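Local coordinates for protein coenzyme A transferase (Yersinia pestis, PDB 3QLI) that probably transfers coenzyme A from an acyl-CoA to a carboxylic acid, in the manner of acetate and 4-hydroxybutyrate CoA-transferases, at residues 216-221 with 381-386; 225-230 with 411-416; 145-150 with 177-182; 27-32 with 201-206. All blocks are in the same frame, centred on the assembly; numbering follows the deposited sequence.

Contact 1: 216-221 with 381-386; sequences SAIPEY and ATPSTA
Pro383 lies against Ile218, Glu220 and Tyr221, and it has the most surface buried here, followed by Glu220. Its CG comes within 3.6 Å of Ile218 CD1, the two side chains crossing at about a right angle, and within 4.1 Å of CE1 of the Tyr221 ring. Proline suits this place: the compact ring offers carbon on the side facing the helix start, and it has no amide hydrogen with which to carry on strand pairing beyond strand 377-381. Pro383 O accepts a hydrogen bond from Thr382 OG1 at 2.7 Å. Glu220 crosses the proline at about a right angle. Its chain is bent at chi2 (93°), which turns CD aside and is consistent with OE2 coming 4.1 Å from Pro383 CB. Glu220 OE2 receives a hydrogen bond from a water at 2.7 Å, and the same water accepts one from Thr385 OG1 at 2.9 Å, a polar bridge suited to a surface contact. Tyr221, the third partner, adds its flat ring: Ile218 CG1 sits 3.5 Å above the centre of one face, so isoleucine and tyrosine meet the proline as one apolar patch. A backbone bond from Tyr221 N to Ile218 O binds the turn that leads into helix 220-230. Around the pair, Tyr221 also packs on Ala244, Leu245 and Leu248 of helix 244-252, and Ala244 is a CoA-binding residue. Arg393, another CoA-binding residue, touches Thr382, so the contact joins the start of helix 220-230 to the loop after strand 377-381, beside strand 411-414.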
loop_
_atom_site.group_PDB
_atom_site.type_symbol
_atom_site.label_atom_id
_atom_site.label_comp_id
_atom_site.label_asym_id
_atom_site.label_seq_id
_atom_site.Cartn_x
_atom_site.Cartn_y
_atom_site.Cartn_z
ATOM N N SER A 216 -9.212 17.329 -26.118
ATOM C CA SER A 216 -9.840 16.530 -27.162
ATOM C C SER A 216 -9.598 15.047 -26.902
ATOM O O SER A 216 -8.548 14.665 -26.385
ATOM C CB SER A 216 -9.284 16.921 -28.531
ATOM O OG SER A 216 -7.868 16.831 -28.537
ATOM N N ALA A 217 -10.576 14.216 -27.248
ATOM C CA ALA A 217 -10.423 12.774 -27.097
ATOM C C ALA A 217 -9.570 12.206 -28.224
ATOM O O ALA A 217 -9.565 12.735 -29.335
ATOM C CB ALA A 217 -11.782 12.096 -27.073
ATOM N N ILE A 218 -8.833 11.138 -27.935
ATOM C CA ILE A 218 -8.134 10.415 -28.988
ATOM C C ILE A 218 -8.989 9.239 -29.440
ATOM O O ILE A 218 -9.920 8.829 -28.739
ATOM C CB ILE A 218 -6.733 9.942 -28.545
ATOM C CG1 ILE A 218 -6.828 9.014 -27.332
ATOM C CG2 ILE A 218 -5.846 11.136 -28.230
ATOM C CD1 ILE A 218 -5.469 8.614 -26.776
ATOM N N PRO A 219 -8.703 8.701 -30.629
ATOM C CA PRO A 219 -9.555 7.611 -31.109
ATOM C C PRO A 219 -9.622 6.428 -30.128
ATOM O O PRO A 219 -10.700 5.860 -29.938
ATOM C CB PRO A 219 -8.885 7.199 -32.427
ATOM C CG PRO A 219 -8.138 8.430 -32.870
ATOM C CD PRO A 219 -7.655 9.070 -31.599
ATOM N N GLU A 220 -8.493 6.058 -29.527
ATOM C CA GLU A 220 -8.444 4.873 -28.656
ATOM C C GLU A 220 -9.453 4.920 -27.516
ATOM O O GLU A 220 -9.839 3.881 -26.989
ATOM C CB GLU A 220 -7.047 4.654 -28.082
ATOM C CG GLU A 220 -5.990 4.375 -29.132
ATOM C CD GLU A 220 -5.279 5.640 -29.596
ATOM O OE1 GLU A 220 -5.964 6.639 -29.908
ATOM O OE2 GLU A 220 -4.029 5.629 -29.645
ATOM N N TYR A 221 -9.873 6.121 -27.136
ATOM C CA TYR A 221 -10.778 6.292 -26.002
ATOM C C TYR A 221 -12.157 5.730 -26.284
ATOM O O TYR A 221 -12.892 5.402 -25.361
ATOM C CB TYR A 221 -10.918 7.773 -25.620
ATOM C CG TYR A 221 -9.703 8.379 -24.928
ATOM C CD1 TYR A 221 -8.637 7.588 -24.521
ATOM C CD2 TYR A 221 -9.635 9.745 -24.681
ATOM C CE1 TYR A 221 -7.521 8.145 -23.894
ATOM C CE2 TYR A 221 -8.528 10.315 -24.057
ATOM C CZ TYR A 221 -7.479 9.512 -23.665
ATOM O OH TYR A 221 -6.386 10.081 -23.042
ATOM N N ALA A 381 -6.258 2.105 -16.974
ATOM C CA ALA A 381 -6.401 2.079 -18.427
ATOM C C ALA A 381 -5.379 2.977 -19.095
ATOM O O ALA A 381 -5.009 4.022 -18.551
ATOM C CB ALA A 381 -7.809 2.519 -18.820
ATOM N N THR A 382 -4.933 2.580 -20.284
ATOM C CA THR A 382 -4.101 3.458 -21.106
ATOM C C THR A 382 -4.248 3.058 -22.568
ATOM O O THR A 382 -4.455 1.880 -22.865
ATOM C CB THR A 382 -2.604 3.349 -20.739
ATOM O OG1 THR A 382 -1.821 4.145 -21.644
ATOM C CG2 THR A 382 -2.136 1.903 -20.832
ATOM N N PRO A 383 -4.152 4.038 -23.485
ATOM C CA PRO A 383 -3.967 3.681 -24.900
ATOM C C PRO A 383 -2.692 2.843 -24.991
ATOM O O PRO A 383 -1.786 3.052 -24.167
ATOM C CB PRO A 383 -3.720 5.030 -25.590
ATOM C CG PRO A 383 -4.075 6.083 -24.587
ATOM C CD PRO A 383 -4.013 5.483 -23.227
ATOM N N SER A 384 -2.591 1.946 -25.969
ATOM C CA SER A 384 -1.459 1.034 -26.029
ATOM C C SER A 384 -0.184 1.686 -26.548
ATOM O O SER A 384 0.906 1.165 -26.327
ATOM C CB SER A 384 -1.793 -0.187 -26.894
ATOM O OG SER A 384 -1.891 0.187 -28.256
ATOM N N THR A 385 -0.312 2.817 -27.240
ATOM C CA THR A 385 0.856 3.477 -27.816
ATOM C C THR A 385 0.840 4.985 -27.603
ATOM O O THR A 385 -0.149 5.553 -27.139
ATOM C CB THR A 385 0.973 3.220 -29.334
ATOM O OG1 THR A 385 -0.075 3.915 -30.025
ATOM C CG2 THR A 385 0.874 1.737 -29.626
ATOM N N ALA A 386 1.958 5.616 -27.944
ATOM C CA ALA A 386 2.086 7.067 -27.892
ATOM C C ALA A 386 2.816 7.523 -29.149
ATOM O O ALA A 386 3.366 6.695 -29.883
ATOM C CB ALA A 386 2.858 7.486 -26.649
HETATM O O HOH W 1 -2.690 3.396 -28.894
#

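Contact 2: 225-230 with 411-416; sequences SHIIAD and YIVTEF
Ile227 and Val413 meet where helix 225-230 lies on strand 411-414, the helix-on-sheet layer of a Rossmann-like alpha/beta fold. The short axes come within 8.6 Å and run nearly antiparallel, at 152°. Along the helix, Ser225 turns away from the strand toward Leu248 and Val249 of helix 244-252; its OG bonds to Tyr221 O, a usual way for a serine to settle its hydroxyl inside a helix, while its carbonyl accepts the bond from Ala229 N. Ile227 carries most of the helix side of the contact. Ile227 CG2, anti to the backbone N, lies 4.0 Å from Val413 CG1, and the two side chains slide past each other in opposite directions. The longer branch runs on to the strand's end, where Ile227 CD1 is 3.3 Å from Thr414 O and 4.0 Å from Glu415 O, a carbonyl that also takes a hydrogen bond from Ser223 OG. A branched, purely apolar residue thus serves both the valine and the backbone beyond it. Ile228 starts off to one side, but its CG1 reaches Val413 CG1 at 4.3 Å, and it also packs on Ala381. Ala229 has its side chain on Val252 of helix 244-252 and on Leu253. Val413 meets both isoleucines with CG1, and its CG2 adds a further touch on Ile227 CG2; a beta-branched residue suits a strand. Where that strand ends, Thr414 forms an ST turn: Thr414 OG1, also bonded to Leu436 O, accepts from Phe416 N at 3.1 Å with an N-H...O angle of 159°.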
loop_
_atom_site.group_PDB
_atom_site.type_symbol
_atom_site.label_atom_id
_atom_site.label_comp_id
_atom_site.label_asym_id
_atom_site.label_seq_id
_atom_site.Cartn_x
_atom_site.Cartn_y
_atom_site.Cartn_z
ATOM N N SER A 225 -13.461 3.391 -23.534
ATOM C CA SER A 225 -14.615 3.766 -22.724
ATOM C C SER A 225 -15.681 2.673 -22.733
ATOM O O SER A 225 -16.387 2.489 -21.747
ATOM C CB SER A 225 -15.205 5.114 -23.165
ATOM O OG SER A 225 -15.681 5.033 -24.499
ATOM N N HIS A 226 -15.805 1.937 -23.837
ATOM C CA HIS A 226 -16.776 0.841 -23.878
ATOM C C HIS A 226 -16.343 -0.402 -23.108
ATOM O O HIS A 226 -17.169 -1.056 -22.472
ATOM C CB HIS A 226 -17.183 0.507 -25.313
ATOM C CG HIS A 226 -18.101 1.528 -25.903
ATOM N ND1 HIS A 226 -17.644 2.613 -26.622
ATOM C CD2 HIS A 226 -19.445 1.673 -25.818
ATOM C CE1 HIS A 226 -18.671 3.361 -26.992
ATOM N NE2 HIS A 226 -19.776 2.812 -26.514
ATOM N N ILE A 227 -15.055 -0.723 -23.140
ATOM C CA ILE A 227 -14.583 -1.872 -22.372
ATOM C C ILE A 227 -14.760 -1.576 -20.875
ATOM O O ILE A 227 -15.220 -2.410 -20.098
ATOM C CB ILE A 227 -13.114 -2.163 -22.672
ATOM C CG1 ILE A 227 -12.938 -2.542 -24.145
ATOM C CG2 ILE A 227 -12.581 -3.266 -21.750
ATOM C CD1 ILE A 227 -11.516 -2.322 -24.637
ATOM N N ILE A 228 -14.391 -0.373 -20.478
ATOM C CA ILE A 228 -14.553 0.035 -19.082
ATOM C C ILE A 228 -16.019 0.009 -18.692
ATOM O O ILE A 228 -16.390 -0.568 -17.667
ATOM C CB ILE A 228 -13.979 1.442 -18.843
ATOM C CG1 ILE A 228 -12.459 1.409 -19.004
ATOM C CG2 ILE A 228 -14.385 1.971 -17.450
ATOM C CD1 ILE A 228 -11.789 2.751 -18.838
ATOM N N ALA A 229 -16.869 0.613 -19.519
ATOM C CA ALA A 229 -18.294 0.661 -19.194
ATOM C C ALA A 229 -18.889 -0.741 -19.036
ATOM O O ALA A 229 -19.785 -0.948 -18.223
ATOM C CB ALA A 229 -19.073 1.470 -20.238
ATOM N N ASP A 230 -18.401 -1.700 -19.812
ATOM C CA ASP A 230 -18.889 -3.070 -19.689
ATOM C C ASP A 230 -18.577 -3.665 -18.314
ATOM O O ASP A 230 -19.235 -4.606 -17.874
ATOM C CB ASP A 230 -18.293 -3.967 -20.774
ATOM C CG ASP A 230 -18.927 -3.749 -22.140
ATOM O OD1 ASP A 230 -19.954 -3.039 -22.232
ATOM O OD2 ASP A 230 -18.390 -4.310 -23.125
ATOM N N TYR A 411 -7.338 -4.912 -12.624
ATOM C CA TYR A 411 -7.737 -4.950 -14.019
ATOM C C TYR A 411 -7.015 -3.889 -14.822
ATOM O O TYR A 411 -7.004 -2.721 -14.435
ATOM C CB TYR A 411 -9.230 -4.631 -14.138
ATOM C CG TYR A 411 -10.172 -5.809 -14.110
ATOM C CD1 TYR A 411 -10.445 -6.533 -15.261
ATOM C CD2 TYR A 411 -10.813 -6.175 -12.938
ATOM C CE1 TYR A 411 -11.317 -7.604 -15.238
ATOM C CE2 TYR A 411 -11.683 -7.242 -12.904
ATOM C CZ TYR A 411 -11.933 -7.953 -14.055
ATOM O OH TYR A 411 -12.801 -9.017 -14.019
ATOM N N ILE A 412 -6.427 -4.275 -15.948
ATOM C CA ILE A 412 -5.837 -3.274 -16.829
ATOM C C ILE A 412 -6.620 -3.272 -18.132
ATOM O O ILE A 412 -7.196 -4.290 -18.508
ATOM C CB ILE A 412 -4.364 -3.551 -17.117
ATOM C CG1 ILE A 412 -4.170 -4.976 -17.649
ATOM C CG2 ILE A 412 -3.526 -3.291 -15.845
ATOM C CD1 ILE A 412 -2.757 -5.241 -18.192
ATOM N N VAL A 413 -6.647 -2.125 -18.802
ATOM C CA VAL A 413 -7.424 -1.967 -20.032
ATOM C C VAL A 413 -6.665 -1.119 -21.034
ATOM O O VAL A 413 -6.091 -0.094 -20.669
ATOM C CB VAL A 413 -8.767 -1.274 -19.761
ATOM C CG1 VAL A 413 -9.449 -0.861 -21.093
ATOM C CG2 VAL A 413 -9.675 -2.185 -18.919
ATOM N N THR A 414 -6.648 -1.563 -22.294
ATOM C CA THR A 414 -6.206 -0.729 -23.410
ATOM C C THR A 414 -7.313 -0.808 -24.468
ATOM O O THR A 414 -8.347 -1.431 -24.237
ATOM C CB THR A 414 -4.866 -1.218 -24.043
ATOM O OG1 THR A 414 -5.091 -2.443 -24.756
ATOM C CG2 THR A 414 -3.758 -1.432 -22.985
ATOM N N GLU A 415 -7.099 -0.192 -25.623
ATOM C CA GLU A 415 -8.090 -0.266 -26.695
ATOM C C GLU A 415 -8.272 -1.704 -27.218
ATOM O O GLU A 415 -9.246 -2.008 -27.922
ATOM C CB GLU A 415 -7.757 0.716 -27.831
ATOM C CG GLU A 415 -6.546 0.357 -28.700
ATOM C CD GLU A 415 -5.233 0.944 -28.194
ATOM O OE1 GLU A 415 -5.102 1.216 -26.978
ATOM O OE2 GLU A 415 -4.317 1.146 -29.020
ATOM N N PHE A 416 -7.369 -2.602 -26.838
ATOM C CA PHE A 416 -7.480 -4.014 -27.265
ATOM C C PHE A 416 -8.118 -4.984 -26.258
ATOM O O PHE A 416 -8.212 -6.185 -26.511
ATOM C CB PHE A 416 -6.120 -4.533 -27.736
ATOM C CG PHE A 416 -5.560 -3.747 -28.888
ATOM C CD1 PHE A 416 -6.177 -3.782 -30.131
ATOM C CD2 PHE A 416 -4.455 -2.938 -28.718
ATOM C CE1 PHE A 416 -5.674 -3.044 -31.199
ATOM C CE2 PHE A 416 -3.939 -2.202 -29.777
ATOM C CZ PHE A 416 -4.551 -2.249 -31.016
#

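Contact 3: 145-150 with 177-182; sequences MHTVSP and IVEVNR
His146 and Val148 link strand 145-148 to strand 177-180 through a parallel ladder. Val148 N gives a 2.8 Å bond to Glu179 O. Val148 O accepts from Asn181 N at 2.9 Å. Glu179 N bonds to His146 O at 3.1 Å, whereas the bond from His146 N to Ile177 O is weak. The side chains divide between the two faces. On one, Val148 CG2 lies 3.7 Å from Val178 CB and 3.9 Å from Val180 CG2, the beta-branched residues that suit extended strands. On the other, Met145 lies beside Ile177, both side chains pointing the same way, with Met145 SD 4.1 Å from Ile177 CD1, and the Thr147 methyl CG2 touches Asn181 CB at 3.6 Å. Asn181 CG, anti to the backbone N (chi1 -176°), carries an amide whose ND2 bonds to Val207 O and whose OD1 takes the Tyr183 N-H.

One shell further out, buried polar groups find partners. The Glu179 carboxylate accepts from the backbone N-H groups of Ala53 and Leu54 at the start of helix 52-63, a helix end that would probably stabilise its charge; its OE2 also bonds to Asn205 ND2. Thr147 OG1 bonds to Ala49 O. His146 ND1 donates at 2.7 Å to Thr147 O, which lies close to the ring plane.

The two strands are connected through short strand 156-158 and helix 166-172, a beta-alpha-beta crossover. They are neighbours in a Rossmann-like parallel sheet, between strands 41-44 and 201-204; helix 52-63 packs on the Met145 and Ile177 face, and Phe157 of strand 156-158 on the Val148 and Val180 face.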
loop_
_atom_site.group_PDB
_atom_site.type_symbol
_atom_site.label_atom_id
_atom_site.label_comp_id
_atom_site.label_asym_id
_atom_site.label_seq_id
_atom_site.Cartn_x
_atom_site.Cartn_y
_atom_site.Cartn_z
ATOM N N MET A 145 -3.775 29.413 3.759
ATOM C CA MET A 145 -4.575 30.333 2.941
ATOM C C MET A 145 -5.439 29.532 1.965
ATOM O O MET A 145 -4.956 28.590 1.335
ATOM C CB MET A 145 -3.657 31.318 2.178
ATOM C CG MET A 145 -2.542 31.896 3.071
ATOM S SD MET A 145 -1.821 33.456 2.478
ATOM C CE MET A 145 -1.119 32.875 0.941
ATOM N N HIS A 146 -6.707 29.912 1.831
ATOM C CA HIS A 146 -7.663 29.147 1.014
ATOM C C HIS A 146 -8.762 30.117 0.544
ATOM O O HIS A 146 -9.209 30.975 1.319
ATOM C CB HIS A 146 -8.257 28.024 1.883
ATOM C CG HIS A 146 -8.884 26.882 1.125
ATOM N ND1 HIS A 146 -10.103 26.981 0.479
ATOM C CD2 HIS A 146 -8.502 25.589 1.000
ATOM C CE1 HIS A 146 -10.417 25.806 -0.048
ATOM N NE2 HIS A 146 -9.461 24.943 0.251
ATOM N N THR A 147 -9.174 29.996 -0.714
ATOM C CA THR A 147 -10.346 30.726 -1.234
ATOM C C THR A 147 -11.636 30.105 -0.677
ATOM O O THR A 147 -11.757 28.874 -0.598
ATOM C CB THR A 147 -10.365 30.664 -2.777
ATOM O OG1 THR A 147 -9.143 31.229 -3.288
ATOM C CG2 THR A 147 -11.589 31.388 -3.377
ATOM N N VAL A 148 -12.581 30.945 -0.264
ATOM C CA VAL A 148 -13.817 30.452 0.349
ATOM C C VAL A 148 -15.008 31.154 -0.261
ATOM O O VAL A 148 -14.867 32.199 -0.880
ATOM C CB VAL A 148 -13.847 30.682 1.868
ATOM C CG1 VAL A 148 -12.681 29.941 2.548
ATOM C CG2 VAL A 148 -13.834 32.175 2.192
ATOM N N SER A 149 -16.186 30.564 -0.094
ATOM C CA SER A 149 -17.409 31.212 -0.528
ATOM C C SER A 149 -17.708 32.333 0.456
ATOM O O SER A 149 -17.110 32.396 1.535
ATOM C CB SER A 149 -18.561 30.201 -0.546
ATOM O OG SER A 149 -18.760 29.681 0.759
ATOM N N PRO A 150 -18.624 33.238 0.085
ATOM C CA PRO A 150 -18.982 34.347 0.974
ATOM C C PRO A 150 -19.555 33.852 2.301
ATOM O O PRO A 150 -20.187 32.795 2.348
ATOM C CB PRO A 150 -20.053 35.100 0.169
ATOM C CG PRO A 150 -19.717 34.810 -1.252
ATOM C CD PRO A 150 -19.256 33.364 -1.241
ATOM N N ILE A 177 -6.063 32.387 6.828
ATOM C CA ILE A 177 -6.406 33.589 6.069
ATOM C C ILE A 177 -7.277 33.182 4.893
ATOM O O ILE A 177 -6.878 32.320 4.103
ATOM C CB ILE A 177 -5.141 34.258 5.489
ATOM C CG1 ILE A 177 -4.099 34.464 6.593
ATOM C CG2 ILE A 177 -5.499 35.570 4.773
ATOM C CD1 ILE A 177 -2.791 35.079 6.089
ATOM N N VAL A 178 -8.461 33.783 4.762
ATOM C CA VAL A 178 -9.346 33.406 3.656
ATOM C C VAL A 178 -9.451 34.487 2.586
ATOM O O VAL A 178 -9.326 35.681 2.860
ATOM C CB VAL A 178 -10.763 33.048 4.138
ATOM C CG1 VAL A 178 -10.703 31.971 5.212
ATOM C CG2 VAL A 178 -11.473 34.286 4.646
ATOM N N GLU A 179 -9.683 34.040 1.361
ATOM C CA GLU A 179 -9.973 34.926 0.253
ATOM C C GLU A 179 -11.391 34.616 -0.211
ATOM O O GLU A 179 -11.651 33.573 -0.821
ATOM C CB GLU A 179 -8.963 34.700 -0.871
ATOM C CG GLU A 179 -9.215 35.532 -2.130
ATOM C CD GLU A 179 -7.963 35.651 -2.984
ATOM O OE1 GLU A 179 -6.853 35.656 -2.400
ATOM O OE2 GLU A 179 -8.078 35.742 -4.230
ATOM N N VAL A 180 -12.308 35.518 0.124
ATOM C CA VAL A 180 -13.711 35.387 -0.223
ATOM C C VAL A 180 -13.888 35.619 -1.721
ATOM O O VAL A 180 -13.349 36.579 -2.290
ATOM C CB VAL A 180 -14.574 36.396 0.585
ATOM C CG1 VAL A 180 -15.992 36.530 -0.016
ATOM C CG2 VAL A 180 -14.629 35.997 2.057
ATOM N N ASN A 181 -14.636 34.733 -2.359
ATOM C CA ASN A 181 -14.861 34.812 -3.798
ATOM C C ASN A 181 -16.266 34.332 -4.095
ATOM O O ASN A 181 -16.586 33.174 -3.840
ATOM C CB ASN A 181 -13.838 33.932 -4.522
ATOM C CG ASN A 181 -13.941 34.024 -6.023
ATOM O OD1 ASN A 181 -14.830 34.686 -6.555
ATOM N ND2 ASN A 181 -13.024 33.373 -6.719
ATOM N N ARG A 182 -17.116 35.207 -4.630
ATOM C CA ARG A 182 -18.507 34.817 -4.870
ATOM C C ARG A 182 -18.598 33.729 -5.935
ATOM O O ARG A 182 -19.627 33.062 -6.068
ATOM C CB ARG A 182 -19.379 36.028 -5.235
ATOM C CG ARG A 182 -18.988 36.692 -6.532
ATOM C CD ARG A 182 -20.000 37.762 -6.964
ATOM N NE ARG A 182 -19.851 38.046 -8.389
ATOM C CZ ARG A 182 -19.137 39.055 -8.884
ATOM N NH1 ARG A 182 -18.522 39.904 -8.069
ATOM N NH2 ARG A 182 -19.052 39.221 -10.200
#

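Contact 4: 27-32 with 201-206; sequences TTPEEA and AIVENH
Val203 points its CG1 methyl into the turn at Thr27, Pro29 and Ala32. Val203 CG1 lies anti to its own carbonyl carbon (chi1 -56°) and meets Thr27 O at 3.5 Å, Pro29 N at 3.6 Å and Ala32 CB at 3.8 Å. The proline ring crosses the valine obliquely, with Pro29 CD 4.1 Å from Val203 CG1, while alanine, whose CB is directed toward the strand, lets the helix come close. A beta-branched valine suits the strand, and its CG1 carries the contact with the helix start. The partner here is strand 201-204, the outermost strand within this chain of the Rossmann-like parallel sheet, and the partner helix opens with an N-cap: Thr28 OG1 accepts from Glu31 N at 3.1 Å, a role threonine fills well, and Pro29 follows at a first-turn position that needs no N-H donor. One backbone bond and one water add to the grip. Thr27 N donates to Ile202 O at 2.8 Å. The water completes the pair of links, donating to Thr27 O at 2.9 Å and accepting from Glu204 N. Ala32 also touches Ile177 of the neighbouring strand 175-180, and Val203 rests on Leu54 of helix 52-63.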
loop_
_atom_site.group_PDB
_atom_site.type_symbol
_atom_site.label_atom_id
_atom_site.label_comp_id
_atom_site.label_asym_id
_atom_site.label_seq_id
_atom_site.Cartn_x
_atom_site.Cartn_y
_atom_site.Cartn_z
ATOM N N THR A 27 -9.367 42.941 5.361
ATOM C CA THR A 27 -8.190 43.762 5.090
ATOM C C THR A 27 -7.748 43.668 3.627
ATOM O O THR A 27 -8.458 43.102 2.792
ATOM C CB THR A 27 -7.049 43.383 6.045
ATOM O OG1 THR A 27 -6.017 44.378 5.995
ATOM C CG2 THR A 27 -6.492 42.007 5.690
ATOM N N THR A 28 -6.591 44.238 3.298
ATOM C CA THR A 28 -6.087 44.113 1.934
ATOM C C THR A 28 -5.179 42.900 1.846
ATOM O O THR A 28 -4.600 42.487 2.849
ATOM C CB THR A 28 -5.284 45.341 1.506
ATOM O OG1 THR A 28 -4.145 45.474 2.365
ATOM C CG2 THR A 28 -6.163 46.612 1.583
ATOM N N PRO A 29 -5.047 42.330 0.648
ATOM C CA PRO A 29 -4.098 41.223 0.475
ATOM C C PRO A 29 -2.697 41.582 0.975
ATOM O O PRO A 29 -2.075 40.780 1.667
ATOM C CB PRO A 29 -4.107 40.994 -1.036
ATOM C CG PRO A 29 -5.516 41.381 -1.441
ATOM C CD PRO A 29 -5.821 42.594 -0.578
ATOM N N GLU A 30 -2.210 42.777 0.656
ATOM C CA GLU A 30 -0.890 43.181 1.142
ATOM C C GLU A 30 -0.795 43.134 2.675
ATOM O O GLU A 30 0.168 42.596 3.235
ATOM C CB GLU A 30 -0.508 44.581 0.619
ATOM C CG GLU A 30 0.844 45.065 1.138
ATOM C CD GLU A 30 1.240 46.436 0.595
ATOM O OE1 GLU A 30 0.739 46.842 -0.477
ATOM O OE2 GLU A 30 2.063 47.107 1.248
ATOM N N GLU A 31 -1.784 43.694 3.360
ATOM C CA GLU A 31 -1.758 43.688 4.819
ATOM C C GLU A 31 -1.953 42.275 5.372
ATOM O O GLU A 31 -1.318 41.899 6.350
ATOM C CB GLU A 31 -2.792 44.649 5.404
ATOM C CG GLU A 31 -2.546 46.097 4.997
ATOM C CD GLU A 31 -3.480 47.080 5.679
ATOM O OE1 GLU A 31 -3.814 48.115 5.055
ATOM O OE2 GLU A 31 -3.876 46.822 6.839
ATOM N N ALA A 32 -2.820 41.494 4.737
ATOM C CA ALA A 32 -3.075 40.126 5.201
ATOM C C ALA A 32 -1.814 39.263 5.279
ATOM O O ALA A 32 -1.649 38.495 6.227
ATOM C CB ALA A 32 -4.122 39.445 4.321
ATOM N N ALA A 201 -8.000 36.375 9.259
ATOM C CA ALA A 201 -8.065 37.542 8.388
ATOM C C ALA A 201 -8.793 37.211 7.103
ATOM O O ALA A 201 -8.789 36.057 6.654
ATOM C CB ALA A 201 -6.663 38.070 8.088
ATOM N N ILE A 202 -9.400 38.236 6.510
ATOM C CA ILE A 202 -10.234 38.087 5.324
ATOM C C ILE A 202 -9.865 39.099 4.244
ATOM O O ILE A 202 -9.703 40.289 4.533
ATOM C CB ILE A 202 -11.708 38.344 5.681
ATOM C CG1 ILE A 202 -12.143 37.422 6.825
ATOM C CG2 ILE A 202 -12.597 38.209 4.434
ATOM C CD1 ILE A 202 -13.413 37.901 7.550
ATOM N N VAL A 203 -9.724 38.631 3.009
ATOM C CA VAL A 203 -9.683 39.540 1.863
ATOM C C VAL A 203 -10.779 39.104 0.906
ATOM O O VAL A 203 -11.295 37.987 1.024
ATOM C CB VAL A 203 -8.311 39.540 1.141
ATOM C CG1 VAL A 203 -7.192 39.869 2.127
ATOM C CG2 VAL A 203 -8.045 38.188 0.446
ATOM N N GLU A 204 -11.144 39.986 -0.024
ATOM C CA GLU A 204 -12.208 39.702 -0.991
ATOM C C GLU A 204 -11.674 39.892 -2.397
ATOM O O GLU A 204 -11.057 40.920 -2.709
ATOM C CB GLU A 204 -13.410 40.630 -0.777
ATOM C CG GLU A 204 -14.105 40.442 0.570
ATOM C CD GLU A 204 -15.102 41.553 0.915
ATOM O OE1 GLU A 204 -14.950 42.697 0.428
ATOM O OE2 GLU A 204 -16.034 41.281 1.699
ATOM N N ASN A 205 -11.909 38.897 -3.241
ATOM C CA ASN A 205 -11.451 38.915 -4.623
ATOM C C ASN A 205 -12.361 38.043 -5.467
ATOM O O ASN A 205 -12.201 36.815 -5.502
ATOM C CB ASN A 205 -10.007 38.412 -4.742
ATOM C CG ASN A 205 -9.440 38.609 -6.139
ATOM O OD1 ASN A 205 -9.579 39.684 -6.720
ATOM N ND2 ASN A 205 -8.812 37.573 -6.688
ATOM N N HIS A 206 -13.312 38.677 -6.150
ATOM C CA HIS A 206 -14.311 37.954 -6.947
ATOM C C HIS A 206 -13.859 37.781 -8.380
ATOM O O HIS A 206 -13.898 38.730 -9.165
ATOM C CB HIS A 206 -15.644 38.701 -6.915
ATOM C CG HIS A 206 -16.093 39.064 -5.533
ATOM N ND1 HIS A 206 -16.507 38.119 -4.618
ATOM C CD2 HIS A 206 -16.190 40.262 -4.909
ATOM C CE1 HIS A 206 -16.838 38.719 -3.487
ATOM N NE2 HIS A 206 -16.655 40.019 -3.638
HETATM O O HOH W 2 -10.108 42.664 0.472
#

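How the contacts relate
From the N terminus, contact 4 opens first at 27-32, and the long loop it closes at 201-206 holds contact 3 nested within it, 145-150 pairing with 177-182. The two meet directly, since strands 175-180 and 201-204 are adjacent in the parallel sheet. Only after 201-206 does the chain start the second pair. Contact 1 opens at 216-221 and contact 2 at 225-230, on the same helix, and they close in that order at 381-386 and 411-416, so their segments cross. Contact 2 ties helix 220-230 to the mixed sheet, and contact 1 ties its start to the segment leaving strand 377-381. The two pairs lie on opposite sides of the chain's centre, about 38 to 48 Å apart between centres.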